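Local coordinates for protein aldehyde dehydrogenase (Burkholderia vietnamiensis, PDB 5KF0) that probably oxidises aldehydes to carboxylic acids with a nicotinamide adenine dinucleotide cofactor as hydride acceptor, as in other aldehyde dehydrogenases, and binds NADPH, at residues 154-159 and 231-236; 161-166 and 286-291. All coordinates share one frame; numbering follows the deposited sequence.

Contact 1: 154-159 and 231-236; sequences PCSFIS and RLLSFT. With NDP (NADPH dihydro-nicotinamide-adenine-dinucleotide phosphate), chain E.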
# COMPACT_ATOMS: atom_id res chain seq x y z
N PRO A 154 20.52 16.74 7.05
CA PRO A 154 20.22 17.67 8.15
C PRO A 154 18.93 18.44 7.88
O PRO A 154 18.73 18.97 6.79
CB PRO A 154 21.43 18.60 8.19
CG PRO A 154 22.54 17.79 7.52
CD PRO A 154 21.83 17.03 6.43
N CYS A 155 18.07 18.49 8.90
CA CYS A 155 16.79 19.17 8.80
C CYS A 155 16.78 20.38 9.72
O CYS A 155 17.27 20.31 10.85
CB CYS A 155 15.63 18.25 9.20
SG CYS A 155 15.38 16.84 8.08
N SER A 156 16.19 21.47 9.23
CA SER A 156 15.99 22.70 9.98
C SER A 156 14.52 22.76 10.40
O SER A 156 13.63 22.72 9.55
CB SER A 156 16.35 23.93 9.14
OG SER A 156 16.05 25.12 9.85
N PHE A 157 14.28 22.87 11.71
CA PHE A 157 12.94 22.83 12.28
C PHE A 157 12.67 24.13 13.04
O PHE A 157 13.47 24.53 13.88
CB PHE A 157 12.78 21.66 13.26
CG PHE A 157 12.82 20.30 12.60
CD1 PHE A 157 12.44 20.14 11.27
CD2 PHE A 157 13.21 19.18 13.34
CE1 PHE A 157 12.46 18.87 10.68
CE2 PHE A 157 13.21 17.92 12.76
CZ PHE A 157 12.85 17.76 11.43
N ILE A 158 11.54 24.77 12.75
CA ILE A 158 11.12 26.00 13.43
C ILE A 158 9.68 25.81 13.90
O ILE A 158 8.82 25.41 13.11
CB ILE A 158 11.21 27.21 12.48
CG1 ILE A 158 12.67 27.48 12.07
CG2 ILE A 158 10.60 28.45 13.16
CD1 ILE A 158 12.80 28.56 10.98
N SER A 159 9.42 26.09 15.18
CA SER A 159 8.12 25.82 15.78
C SER A 159 7.55 27.06 16.47
O SER A 159 8.28 28.00 16.79
CB SER A 159 8.23 24.66 16.79
OG SER A 159 9.21 24.89 17.79
N ARG A 231 18.96 20.22 4.22
CA ARG A 231 18.29 19.69 3.04
C ARG A 231 16.78 19.86 3.09
O ARG A 231 16.11 19.68 2.06
CB ARG A 231 18.63 18.21 2.86
CG ARG A 231 20.13 17.91 2.95
CD ARG A 231 20.94 18.69 1.93
NE ARG A 231 20.92 18.05 0.62
CZ ARG A 231 21.79 17.13 0.21
NH1 ARG A 231 22.76 16.73 1.02
NH2 ARG A 231 21.68 16.60 -1.00
N LEU A 232 16.23 20.22 4.25
CA LEU A 232 14.81 20.43 4.46
C LEU A 232 14.65 21.54 5.49
O LEU A 232 15.36 21.54 6.50
CB LEU A 232 14.11 19.16 4.96
CG LEU A 232 12.69 19.35 5.51
CD1 LEU A 232 11.72 19.73 4.39
CD2 LEU A 232 12.21 18.09 6.24
N LEU A 233 13.76 22.48 5.20
CA LEU A 233 13.24 23.41 6.20
C LEU A 233 11.79 23.04 6.44
O LEU A 233 11.00 23.00 5.49
CB LEU A 233 13.35 24.86 5.73
CG LEU A 233 12.48 25.86 6.52
CD1 LEU A 233 12.99 26.05 7.95
CD2 LEU A 233 12.40 27.21 5.80
N SER A 234 11.44 22.73 7.68
CA SER A 234 10.05 22.47 8.03
C SER A 234 9.65 23.50 9.08
O SER A 234 10.18 23.50 10.19
CB SER A 234 9.86 21.03 8.52
OG SER A 234 8.51 20.80 8.89
N PHE A 235 8.72 24.37 8.69
CA PHE A 235 8.35 25.56 9.45
C PHE A 235 6.89 25.46 9.87
O PHE A 235 6.02 25.20 9.03
CB PHE A 235 8.57 26.83 8.61
CG PHE A 235 7.98 28.08 9.23
CD1 PHE A 235 8.73 28.85 10.09
CD2 PHE A 235 6.67 28.46 8.95
CE1 PHE A 235 8.19 29.99 10.68
CE2 PHE A 235 6.12 29.60 9.53
CZ PHE A 235 6.88 30.37 10.40
N THR A 236 6.63 25.64 11.16
CA THR A 236 5.27 25.79 11.67
C THR A 236 5.15 27.16 12.33
O THR A 236 5.89 27.46 13.28
CB THR A 236 4.92 24.67 12.66
OG1 THR A 236 5.07 23.40 12.01
CG2 THR A 236 3.46 24.81 13.14
PA NDP E . 5.37 33.19 14.23
O1A NDP E . 5.31 33.09 12.74
O2A NDP E . 5.35 34.63 14.73
O5B NDP E . 6.65 32.46 14.82
C5B NDP E . 6.78 31.03 14.59
C4B NDP E . 8.23 30.65 14.68
O4B NDP E . 8.95 31.22 13.57
C3B NDP E . 8.95 31.15 15.94
O3B NDP E . 9.94 30.20 16.35
C2B NDP E . 9.63 32.42 15.43
O2B NDP E . 10.79 32.82 16.18
C1B NDP E . 10.07 31.93 14.07
N9A NDP E . 10.41 32.99 13.13
C8A NDP E . 9.71 34.12 12.81
N7A NDP E . 10.26 34.85 11.87
C5A NDP E . 11.41 34.15 11.55
C6A NDP E . 12.44 34.38 10.61
N6A NDP E . 12.49 35.46 9.82
N1A NDP E . 13.44 33.47 10.53
C2A NDP E . 13.41 32.41 11.34
N3A NDP E . 12.50 32.08 12.26
C4A NDP E . 11.52 33.00 12.32
O3 NDP E . 4.15 32.38 14.84
PN NDP E . 3.61 32.19 16.33
O1N NDP E . 4.69 31.65 17.19
O2N NDP E . 3.03 33.52 16.76
O5D NDP E . 2.47 31.10 16.20
C5D NDP E . 1.14 31.36 15.73
C4D NDP E . 1.07 31.00 14.26
O4D NDP E . 1.42 29.61 14.08
C3D NDP E . -0.34 31.18 13.69
O3D NDP E . -0.34 31.77 12.39
C2D NDP E . -0.86 29.74 13.67
O2D NDP E . -1.92 29.46 12.76
C1D NDP E . 0.41 28.98 13.31
N1N NDP E . 0.24 27.59 13.71
C2N NDP E . 0.24 26.57 12.78
C3N NDP E . -0.07 25.30 13.09
C7N NDP E . 0.01 24.19 12.10
O7N NDP E . 0.33 23.06 12.52
N7N NDP E . -0.31 24.42 10.83
C4N NDP E . -0.56 24.97 14.46
C5N NDP E . -0.21 26.04 15.43
C6N NDP E . 0.10 27.26 15.02
P2B NDP E . 10.66 33.79 17.51
O1X NDP E . 9.22 33.93 17.82
O2X NDP E . 11.52 33.09 18.52
O3X NDP E . 11.30 35.11 17.13

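Contact 2: 161-166 and 286-291; sequences FNFPLN and YYQSGQ. With NDP (NADPH dihydro-nicotinamide-adenine-dinucleotide phosphate), chain E.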
# COMPACT_ATOMS: atom_id res chain seq x y z
N PHE A 161 4.67 29.33 19.23
CA PHE A 161 4.54 29.44 20.68
C PHE A 161 3.39 28.63 21.25
O PHE A 161 3.39 28.35 22.45
CB PHE A 161 4.35 30.91 21.11
CG PHE A 161 2.91 31.41 21.00
CD1 PHE A 161 2.01 31.22 22.05
CD2 PHE A 161 2.47 32.05 19.86
CE1 PHE A 161 0.69 31.66 21.94
CE2 PHE A 161 1.17 32.50 19.75
CZ PHE A 161 0.28 32.31 20.80
N ASN A 162 2.37 28.30 20.44
CA ASN A 162 1.09 28.00 21.09
C ASN A 162 0.91 26.54 21.46
O ASN A 162 0.29 26.24 22.49
CB ASN A 162 -0.08 28.46 20.22
CG ASN A 162 -0.15 27.74 18.90
OD1 ASN A 162 0.87 27.51 18.24
ND2 ASN A 162 -1.36 27.39 18.49
N PHE A 163 1.41 25.61 20.65
CA PHE A 163 1.46 24.19 21.01
C PHE A 163 2.93 23.80 20.95
O PHE A 163 3.35 23.02 20.07
CB PHE A 163 0.63 23.30 20.08
CG PHE A 163 -0.78 23.78 19.82
CD1 PHE A 163 -1.54 24.42 20.79
CD2 PHE A 163 -1.37 23.54 18.59
CE1 PHE A 163 -2.84 24.84 20.52
CE2 PHE A 163 -2.67 23.95 18.31
CZ PHE A 163 -3.40 24.60 19.27
N PRO A 164 3.76 24.34 21.84
CA PRO A 164 5.22 24.20 21.64
C PRO A 164 5.72 22.78 21.81
O PRO A 164 6.68 22.40 21.13
CB PRO A 164 5.81 25.13 22.70
CG PRO A 164 4.78 25.18 23.79
CD PRO A 164 3.44 25.09 23.07
N LEU A 165 5.11 21.99 22.69
CA LEU A 165 5.53 20.60 22.84
C LEU A 165 5.12 19.77 21.63
O LEU A 165 5.95 19.14 20.98
CB LEU A 165 4.93 20.00 24.11
CG LEU A 165 5.55 20.51 25.42
CD1 LEU A 165 4.84 19.89 26.61
CD2 LEU A 165 7.02 20.19 25.46
N ASN A 166 3.82 19.76 21.31
CA ASN A 166 3.37 18.81 20.31
C ASN A 166 3.80 19.19 18.90
O ASN A 166 4.06 18.30 18.07
CB ASN A 166 1.85 18.65 20.35
CG ASN A 166 1.41 17.37 19.65
OD1 ASN A 166 2.04 16.31 19.80
ND2 ASN A 166 0.36 17.46 18.88
N TYR A 286 -12.83 28.72 21.61
CA TYR A 286 -12.26 29.35 22.79
C TYR A 286 -11.21 28.50 23.50
O TYR A 286 -10.57 29.02 24.43
CB TYR A 286 -13.38 29.75 23.77
CG TYR A 286 -14.42 30.61 23.07
CD1 TYR A 286 -14.06 31.81 22.45
CD2 TYR A 286 -15.75 30.20 22.99
CE1 TYR A 286 -15.01 32.58 21.77
CE2 TYR A 286 -16.70 30.98 22.33
CZ TYR A 286 -16.32 32.16 21.72
OH TYR A 286 -17.28 32.92 21.06
N TYR A 287 -10.98 27.25 23.08
CA TYR A 287 -9.88 26.46 23.63
C TYR A 287 -8.58 27.23 23.49
O TYR A 287 -8.28 27.77 22.42
CB TYR A 287 -9.77 25.11 22.90
CG TYR A 287 -8.46 24.36 23.11
CD1 TYR A 287 -7.38 24.55 22.25
CD2 TYR A 287 -8.31 23.46 24.15
CE1 TYR A 287 -6.18 23.87 22.44
CE2 TYR A 287 -7.11 22.77 24.34
CZ TYR A 287 -6.05 22.98 23.49
OH TYR A 287 -4.86 22.30 23.68
N GLN A 288 -7.81 27.27 24.57
CA GLN A 288 -6.57 28.05 24.64
C GLN A 288 -6.79 29.48 24.15
O GLN A 288 -5.94 30.08 23.48
CB GLN A 288 -5.43 27.37 23.87
CG GLN A 288 -4.07 27.91 24.29
CD GLN A 288 -2.92 27.12 23.72
OE1 GLN A 288 -3.08 25.97 23.28
NE2 GLN A 288 -1.73 27.73 23.71
N SER A 289 -7.95 30.03 24.50
CA SER A 289 -8.36 31.39 24.15
C SER A 289 -8.26 31.63 22.65
O SER A 289 -7.89 32.71 22.19
CB SER A 289 -7.54 32.42 24.93
OG SER A 289 -7.67 32.18 26.32
N GLY A 290 -8.60 30.60 21.87
CA GLY A 290 -8.59 30.73 20.42
C GLY A 290 -7.22 30.73 19.79
O GLY A 290 -7.11 30.97 18.58
N GLN A 291 -6.16 30.47 20.56
CA GLN A 291 -4.79 30.49 20.03
C GLN A 291 -4.44 29.11 19.49
O GLN A 291 -3.58 28.38 20.00
CB GLN A 291 -3.83 30.97 21.11
CG GLN A 291 -4.14 32.41 21.53
CD GLN A 291 -3.17 32.96 22.56
OE1 GLN A 291 -2.65 34.06 22.40
NE2 GLN A 291 -2.93 32.20 23.63
PA NDP E . 5.37 33.19 14.23
O1A NDP E . 5.31 33.09 12.74
O2A NDP E . 5.35 34.63 14.73
O5B NDP E . 6.65 32.46 14.82
C5B NDP E . 6.78 31.03 14.59
C4B NDP E . 8.23 30.65 14.68
O4B NDP E . 8.95 31.22 13.57
C3B NDP E . 8.95 31.15 15.94
O3B NDP E . 9.94 30.20 16.35
C2B NDP E . 9.63 32.42 15.43
O2B NDP E . 10.79 32.82 16.18
C1B NDP E . 10.07 31.93 14.07
N9A NDP E . 10.41 32.99 13.13
C8A NDP E . 9.71 34.12 12.81
N7A NDP E . 10.26 34.85 11.87
C5A NDP E . 11.41 34.15 11.55
C6A NDP E . 12.44 34.38 10.61
N6A NDP E . 12.49 35.46 9.82
N1A NDP E . 13.44 33.47 10.53
C2A NDP E . 13.41 32.41 11.34
N3A NDP E . 12.50 32.08 12.26
C4A NDP E . 11.52 33.00 12.32
O3 NDP E . 4.15 32.38 14.84
PN NDP E . 3.61 32.19 16.33
O1N NDP E . 4.69 31.65 17.19
O2N NDP E . 3.03 33.52 16.76
O5D NDP E . 2.47 31.10 16.20
C5D NDP E . 1.14 31.36 15.73
C4D NDP E . 1.07 31.00 14.26
O4D NDP E . 1.42 29.61 14.08
C3D NDP E . -0.34 31.18 13.69
O3D NDP E . -0.34 31.77 12.39
C2D NDP E . -0.86 29.74 13.67
O2D NDP E . -1.92 29.46 12.76
C1D NDP E . 0.41 28.98 13.31
N1N NDP E . 0.24 27.59 13.71
C2N NDP E . 0.24 26.57 12.78
C3N NDP E . -0.07 25.30 13.09
C7N NDP E . 0.01 24.19 12.10
O7N NDP E . 0.33 23.06 12.52
N7N NDP E . -0.31 24.42 10.83
C4N NDP E . -0.56 24.97 14.46
C5N NDP E . -0.21 26.04 15.43
C6N NDP E . 0.10 27.26 15.02
P2B NDP E . 10.66 33.79 17.51
O1X NDP E . 9.22 33.93 17.82
O2X NDP E . 11.52 33.09 18.52
O3X NDP E . 11.30 35.11 17.13

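Contact 1: 154-159 and 231-236
Ile158 and Phe235 meet on one side of two neighbouring parallel strands, CG2 of Ile158 lying 3.6 Å from CD1 of the Phe235 ring. The other branch of Ile158 reaches back along the sheet, where its CD1 touches CD1 of Leu233. With CG1 anti to the carbonyl carbon (chi1 -64°), Ile158 also turns both branches to the cofactor: CG2 comes within 3.3 Å of the ribose oxygen O4B of NADPH, while CD1 lies against the adenine. The same O4B meets the edge of the Phe235 ring at CE1, 3.2 Å away. On the other side of the sheet Cys155 SG packs on Leu232 CD2, and CB of Ser234 approaches CD1 of the Phe157 ring obliquely. Strands 155-158 and 232-236 are neighbouring inner strands in the parallel part of the Rossmann-type sheet of the aldehyde dehydrogenase cofactor domain; strands 182-185 and 253-257 flank them. Their backbones are joined by five hydrogen bonds, from Arg231 N to Pro154 O at one end to Thr236 N to Ile158 O (2.9 Å) at the other. Ser234 OG and Thr236 OG1 both bond to Lys171 NZ of helix 164-178. Where the strands end, CG2 of Thr236, anti to the backbone N, lies 3.6 Å from C3N of the nicotinamide, and the Ser159 carbonyl O accepts a 2.8 Å hydrogen bond from the ribose hydroxyl O3B.

Contact 2: 161-166 and 286-291
Asn162 is gripped by Gln288 and Gln291 through two hydrogen bonds: its carbonyl O accepts one and its side-chain ND2 donates the other. Its CB lies 3.5 Å from the carbonyl O of Gln291 and also rests over the rim of one face of the Phe161 ring. A chi1 of 63° places CG between the backbone N and the carbonyl carbon, and from there the amide divides its contacts between protein and cofactor. ND2 donates to Gln291 O (2.9 Å), a nearly straight bond that leaves in the amide plane but arrives from above the carbonyl plane; the same nitrogen sits 3.4 Å above the centre of the Phe163 ring. OD1 turns to the nicotinamide, 3.3 Å from C6N. The Asn162 carbonyl O receives NE2 of the extended Gln288 side chain at 2.8 Å. Gln288 OE1, which also accepts a bond from Lys101, meets the edge of the Phe163 ring in its plane, 3.0 Å from CE1. That CE1 touches the edge of the Tyr287 ring as well. Gln291 ends at the edge of the Phe161 ring, amide and ring planes 69° apart, while its OE1 bonds to Ile336 N. Phe161 N donates to the phosphate oxygen O1N of NADPH (3.1 Å). The arrangement is consistent with Asn162 being the oxyanion-hole asparagine of the aldehyde dehydrogenase family, held beside the nicotinamide in the interdomain cleft by the loop that leads to the nucleophilic cysteine.

Overall arrangement
The centres of contacts 1 and 2 lie about 20 Å apart, and the bound NADPH touches both. Along the chain the segments alternate: 154-159 and 161-166 follow each other closely, then come 231-236 and 286-291. Strand 155-158 leads through the loop at 159-163 into helix 164-178, so one strand-loop-helix unit of the cofactor-binding domain supplies the first half of each contact. Contact 1 stays within the parallel sheet, on the adenosine side of the dinucleotide with its end at the nicotinamide; contact 2 instead reaches across to the loop between helix 274-286 and strand 298-302. Contact 1 thus builds the cofactor-carrying sheet, while contact 2 joins that unit to the facing wall of the cleft.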